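Local coordinates for kinesin-like protein Nod (Drosophila melanogaster, PDB 3DC4) that binds and hydrolyses ATP through its kinesin motor domain, the part present here, binds microtubules, and is required for segregating non-exchange chromosomes in meiosis, at residues Phe63-Ala68 with Ser324-Gly329; His221-Ile226 with Asn238-Ala243. All blocks are in the same frame, centred on the assembly; numbering follows the deposited sequence.

Interaction 1: Phe63-Ala68 with Ser324-Gly329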
# COMPACT_ATOMS: atom_id res chain seq x y z
N PHE A 63 5.60 -6.93 -20.15
CA PHE A 63 5.88 -6.69 -18.74
C PHE A 63 5.68 -7.96 -17.92
O PHE A 63 4.70 -8.69 -18.12
CB PHE A 63 4.97 -5.58 -18.23
CG PHE A 63 5.25 -4.25 -18.83
CD1 PHE A 63 6.30 -3.47 -18.36
CD2 PHE A 63 4.49 -3.78 -19.89
CE1 PHE A 63 6.59 -2.24 -18.95
CE2 PHE A 63 4.77 -2.55 -20.48
CZ PHE A 63 5.82 -1.78 -20.01
N HIS A 64 6.61 -8.21 -17.00
CA HIS A 64 6.53 -9.38 -16.14
C HIS A 64 6.64 -9.02 -14.68
O HIS A 64 7.65 -8.49 -14.24
CB HIS A 64 7.64 -10.37 -16.47
CG HIS A 64 7.66 -10.80 -17.90
ND1 HIS A 64 8.38 -10.14 -18.86
CD2 HIS A 64 7.03 -11.82 -18.53
CE1 HIS A 64 8.20 -10.72 -20.03
NE2 HIS A 64 7.38 -11.75 -19.86
N PHE A 65 5.60 -9.34 -13.92
CA PHE A 65 5.62 -9.05 -12.49
C PHE A 65 5.26 -10.30 -11.70
O PHE A 65 5.42 -11.42 -12.20
CB PHE A 65 4.63 -7.94 -12.19
CG PHE A 65 4.89 -6.71 -13.00
CD1 PHE A 65 6.11 -6.05 -12.92
CD2 PHE A 65 3.92 -6.22 -13.88
CE1 PHE A 65 6.37 -4.93 -13.69
CE2 PHE A 65 4.18 -5.10 -14.66
CZ PHE A 65 5.41 -4.46 -14.56
N ASP A 66 4.80 -10.13 -10.47
CA ASP A 66 4.44 -11.27 -9.65
C ASP A 66 2.96 -11.60 -9.78
O ASP A 66 2.55 -12.73 -9.50
CB ASP A 66 4.75 -10.99 -8.18
CG ASP A 66 6.23 -10.80 -7.95
OD1 ASP A 66 6.64 -9.67 -7.60
OD2 ASP A 66 6.99 -11.78 -8.13
N HIS A 67 2.18 -10.61 -10.19
CA HIS A 67 0.74 -10.77 -10.35
C HIS A 67 0.24 -9.83 -11.43
O HIS A 67 0.64 -8.67 -11.47
CB HIS A 67 0.01 -10.42 -9.05
CG HIS A 67 0.39 -11.26 -7.88
ND1 HIS A 67 -0.03 -12.57 -7.74
CD2 HIS A 67 1.16 -11.00 -6.79
CE1 HIS A 67 0.47 -13.07 -6.62
NE2 HIS A 67 1.19 -12.14 -6.03
N ALA A 68 -0.61 -10.33 -12.32
CA ALA A 68 -1.19 -9.49 -13.37
C ALA A 68 -2.69 -9.79 -13.33
O ALA A 68 -3.14 -10.85 -13.78
CB ALA A 68 -0.60 -9.84 -14.74
N SER A 324 4.11 4.56 -18.17
CA SER A 324 4.95 5.11 -17.10
C SER A 324 4.82 4.28 -15.84
O SER A 324 5.81 3.95 -15.17
CB SER A 324 4.55 6.57 -16.82
OG SER A 324 4.82 7.39 -17.94
N THR A 325 3.58 3.92 -15.53
CA THR A 325 3.29 3.12 -14.35
C THR A 325 3.90 1.72 -14.46
O THR A 325 4.49 1.22 -13.50
CB THR A 325 1.76 3.02 -14.18
OG1 THR A 325 1.22 4.31 -13.85
CG2 THR A 325 1.41 2.06 -13.08
N LEU A 326 3.78 1.10 -15.63
CA LEU A 326 4.34 -0.23 -15.82
C LEU A 326 5.87 -0.20 -15.83
O LEU A 326 6.51 -1.11 -15.29
CB LEU A 326 3.78 -0.86 -17.11
CG LEU A 326 2.26 -1.08 -17.04
CD1 LEU A 326 1.70 -1.41 -18.41
CD2 LEU A 326 1.96 -2.20 -16.05
N ARG A 327 6.47 0.83 -16.43
CA ARG A 327 7.93 0.92 -16.47
C ARG A 327 8.46 1.04 -15.04
O ARG A 327 9.48 0.44 -14.69
CB ARG A 327 8.38 2.11 -17.33
CG ARG A 327 8.23 1.83 -18.84
CD ARG A 327 8.53 3.07 -19.67
NE ARG A 327 9.88 3.58 -19.43
CZ ARG A 327 10.97 3.12 -20.02
NH1 ARG A 327 10.90 2.14 -20.90
NH2 ARG A 327 12.15 3.64 -19.71
N PHE A 328 7.75 1.78 -14.19
CA PHE A 328 8.20 1.89 -12.81
C PHE A 328 8.16 0.52 -12.14
O PHE A 328 9.05 0.19 -11.35
CB PHE A 328 7.33 2.88 -12.02
CG PHE A 328 7.68 2.93 -10.56
CD1 PHE A 328 8.76 3.70 -10.11
CD2 PHE A 328 7.00 2.14 -9.65
CE1 PHE A 328 9.14 3.66 -8.78
CE2 PHE A 328 7.37 2.09 -8.32
CZ PHE A 328 8.45 2.85 -7.88
N GLY A 329 7.13 -0.27 -12.45
CA GLY A 329 7.01 -1.60 -11.87
C GLY A 329 8.21 -2.45 -12.22
O GLY A 329 8.72 -3.20 -11.39
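Leu326 packs against two phenylalanines, Phe63 and Phe65, and illustrates how one helical leucine can serve two aromatic rings at once. Its CB stands over the middle of the Phe63 ring, 3.6 Å from the centroid and 11° off the ring normal, a CH-pi contact in which the side chains cross at about a right angle. One branch extends the same contact, Leu326 CD1 lying 3.9 Å from Phe63 CE2. The other turns to the second ring, with Leu326 CD2 3.9 Å from Phe65 CE2. Phe63 reaches this leucine because its CG is anti to the carbonyl carbon (chi1 -67°). Phe65 also meets backbone: its CZ brings the ring edge to Leu326 O at 3.6 Å, and its CE1 comes within 3.4 Å of Gly329 C. Here the fit is closest, since a beta carbon on Gly329 would come too close to Phe65 CE1 for comfort; the glycine lets ring and helix approach. Replacing Phe63 by an alanine would probably open a gap beside Leu326, leaving CB and CD1 without the ring face they pack on.

The solvent side is looser. Arg327 sets out away from the strand, and its CG comes only to 4.4 Å from Phe63 CE1 before the rest of the chain runs on at the exposed surface.

The contact fastens helix 319-335 of the kinesin motor domain to two sheets: Phe63 belongs to the small antiparallel sheet, where it and Leu326 both touch Leu56 of strand 55-58, while Phe65 packs on Ile26 and Val28 of strand 23-30 in the central sheet. Just beyond, Asp66 salt-bridges Lys333 of the same helix.

Interaction 2: His221-Ile226 with Asn238-Ala243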
# COMPACT_ATOMS: atom_id res chain seq x y z
N HIS A 221 -1.42 12.05 -0.77
CA HIS A 221 -1.24 10.62 -0.54
C HIS A 221 -1.84 10.23 0.80
O HIS A 221 -1.84 11.02 1.74
CB HIS A 221 0.25 10.26 -0.54
CG HIS A 221 1.00 10.85 -1.69
ND1 HIS A 221 0.81 10.44 -2.99
CD2 HIS A 221 1.92 11.84 -1.73
CE1 HIS A 221 1.58 11.16 -3.79
NE2 HIS A 221 2.26 12.01 -3.05
N ALA A 222 -2.37 9.01 0.88
CA ALA A 222 -2.96 8.54 2.13
C ALA A 222 -2.27 7.28 2.61
O ALA A 222 -1.93 6.40 1.81
CB ALA A 222 -4.44 8.28 1.95
N ILE A 223 -2.06 7.21 3.92
CA ILE A 223 -1.41 6.06 4.52
C ILE A 223 -2.19 5.64 5.76
O ILE A 223 -2.12 6.29 6.81
CB ILE A 223 0.03 6.40 4.94
CG1 ILE A 223 0.82 6.85 3.70
CG2 ILE A 223 0.68 5.19 5.59
CD1 ILE A 223 2.10 7.61 4.01
N VAL A 224 -2.97 4.57 5.63
CA VAL A 224 -3.73 4.06 6.76
C VAL A 224 -2.95 2.84 7.23
O VAL A 224 -2.68 1.92 6.46
CB VAL A 224 -5.16 3.65 6.35
CG1 VAL A 224 -5.88 3.04 7.54
CG2 VAL A 224 -5.93 4.86 5.86
N THR A 225 -2.57 2.87 8.49
CA THR A 225 -1.80 1.78 9.05
C THR A 225 -2.51 1.03 10.15
O THR A 225 -3.03 1.63 11.10
CB THR A 225 -0.46 2.29 9.61
OG1 THR A 225 0.32 2.82 8.53
CG2 THR A 225 0.31 1.18 10.30
N ILE A 226 -2.55 -0.29 10.00
CA ILE A 226 -3.14 -1.16 11.00
C ILE A 226 -1.96 -1.57 11.86
O ILE A 226 -1.01 -2.19 11.37
CB ILE A 226 -3.77 -2.40 10.35
CG1 ILE A 226 -5.01 -1.99 9.56
CG2 ILE A 226 -4.12 -3.43 11.42
CD1 ILE A 226 -5.73 -3.16 8.87
N ASN A 238 0.93 -1.20 6.61
CA ASN A 238 0.73 0.09 5.98
C ASN A 238 -0.01 -0.07 4.67
O ASN A 238 0.48 -0.71 3.74
CB ASN A 238 2.08 0.75 5.69
CG ASN A 238 2.94 0.89 6.93
OD1 ASN A 238 2.56 1.56 7.89
ND2 ASN A 238 4.10 0.24 6.92
N ILE A 239 -1.19 0.53 4.59
CA ILE A 239 -1.99 0.51 3.38
C ILE A 239 -1.81 1.89 2.79
O ILE A 239 -2.35 2.88 3.32
CB ILE A 239 -3.47 0.23 3.69
CG1 ILE A 239 -3.60 -1.13 4.37
CG2 ILE A 239 -4.29 0.25 2.40
CD1 ILE A 239 -3.02 -2.29 3.57
N VAL A 240 -1.05 1.97 1.71
CA VAL A 240 -0.76 3.24 1.07
C VAL A 240 -1.52 3.46 -0.23
O VAL A 240 -1.51 2.62 -1.12
CB VAL A 240 0.74 3.36 0.80
CG1 VAL A 240 1.08 4.77 0.37
CG2 VAL A 240 1.52 2.96 2.05
N ASP A 241 -2.16 4.62 -0.32
CA ASP A 241 -2.94 5.01 -1.49
C ASP A 241 -2.33 6.32 -1.97
O ASP A 241 -2.65 7.40 -1.45
CB ASP A 241 -4.39 5.20 -1.05
CG ASP A 241 -5.33 5.50 -2.19
OD1 ASP A 241 -6.50 5.83 -1.90
OD2 ASP A 241 -4.93 5.41 -3.37
N LEU A 242 -1.43 6.25 -2.94
CA LEU A 242 -0.77 7.44 -3.45
C LEU A 242 -1.65 8.27 -4.37
O LEU A 242 -2.61 7.76 -4.96
CB LEU A 242 0.52 7.05 -4.17
CG LEU A 242 1.53 6.33 -3.27
CD1 LEU A 242 2.80 6.08 -4.07
CD2 LEU A 242 1.84 7.18 -2.03
N ALA A 243 -1.33 9.55 -4.49
CA ALA A 243 -2.09 10.45 -5.35
C ALA A 243 -1.80 10.07 -6.80
O ALA A 243 -0.94 9.24 -7.06
CB ALA A 243 -1.67 11.90 -5.09
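His221-Ile226 and Asn238-Ala243 run antiparallel as the two arms of a beta hairpin, their strand axes 4.6 Å apart at closest approach and 165° between directions. Two hydrogen-bonded pairs, Ala222 with Asp241 and Val224 with Ile239, each exchange both N-H...O bonds, and they alternate with the non-hydrogen-bonded pairs Ile223-Val240 and Thr225-Asn238.

Side chains add polar links to this backbone pattern near both ends of the paired segments. At one, Thr225 and Asn238 lie alongside each other, and Thr225 OG1 donates to Asn238 OD1 at 2.6 Å, in the carbonyl plane and on a lone pair. The amide is held from its other end too, as Asn238 ND2 bonds to Thr97 and Ser299, so its rotation is well defined. At the other end the His221 ring adds a bond past the Ala222-Asp241 pair: Ala243 N donates to His221 ND1 at 2.8 Å in a nearly straight bond (176°), the donor tilted 24° from the ring plane. Leu242 CD2 closes on the same imidazole, 3.6 Å from His221 ND1. Between these ends Ile223 and Val240 lie side by side, with Ile223 CG1 3.9 Å from Val240 CG1.

On the opposite face Asp241 extends with CG anti to the backbone N (chi1 -176°), and its OD1 bonds to Ser109 OG of the P-loop. Asp241 and the two residues after it open the Asp-Leu-Ala-Gly sequence of kinesin switch II, whereas His221 closes the Ser-Ser-Arg-Ser-His sequence of switch I; the histidine bond therefore joins the two switches.

The hairpin lies well inside the central sheet, flanked by strand 151-160 beside the first arm and strand 96-101 beside the second, while Leu128 of helix 127-141 covers Val224 and Ile239.

How the interactions relate
Interaction 1 and interaction 2 show how one nucleotide-binding core is held at its margin and at its centre. Their centres are 20 Å apart and their nearest atoms about 7 Å, without touching, yet both reach the same central sheet. Interaction 2 is the one at the active site: the side chain of Asp241 is about 4 Å from the magnesium ion and about 5 Å from ADP. Interaction 1 lies farther off, the side chain of Leu326 being about 9 Å from that of Gly102 at the P-loop. Along the chain, residues 221-243 fall between the two segments of interaction 1, which joins early and late parts of the motor domain.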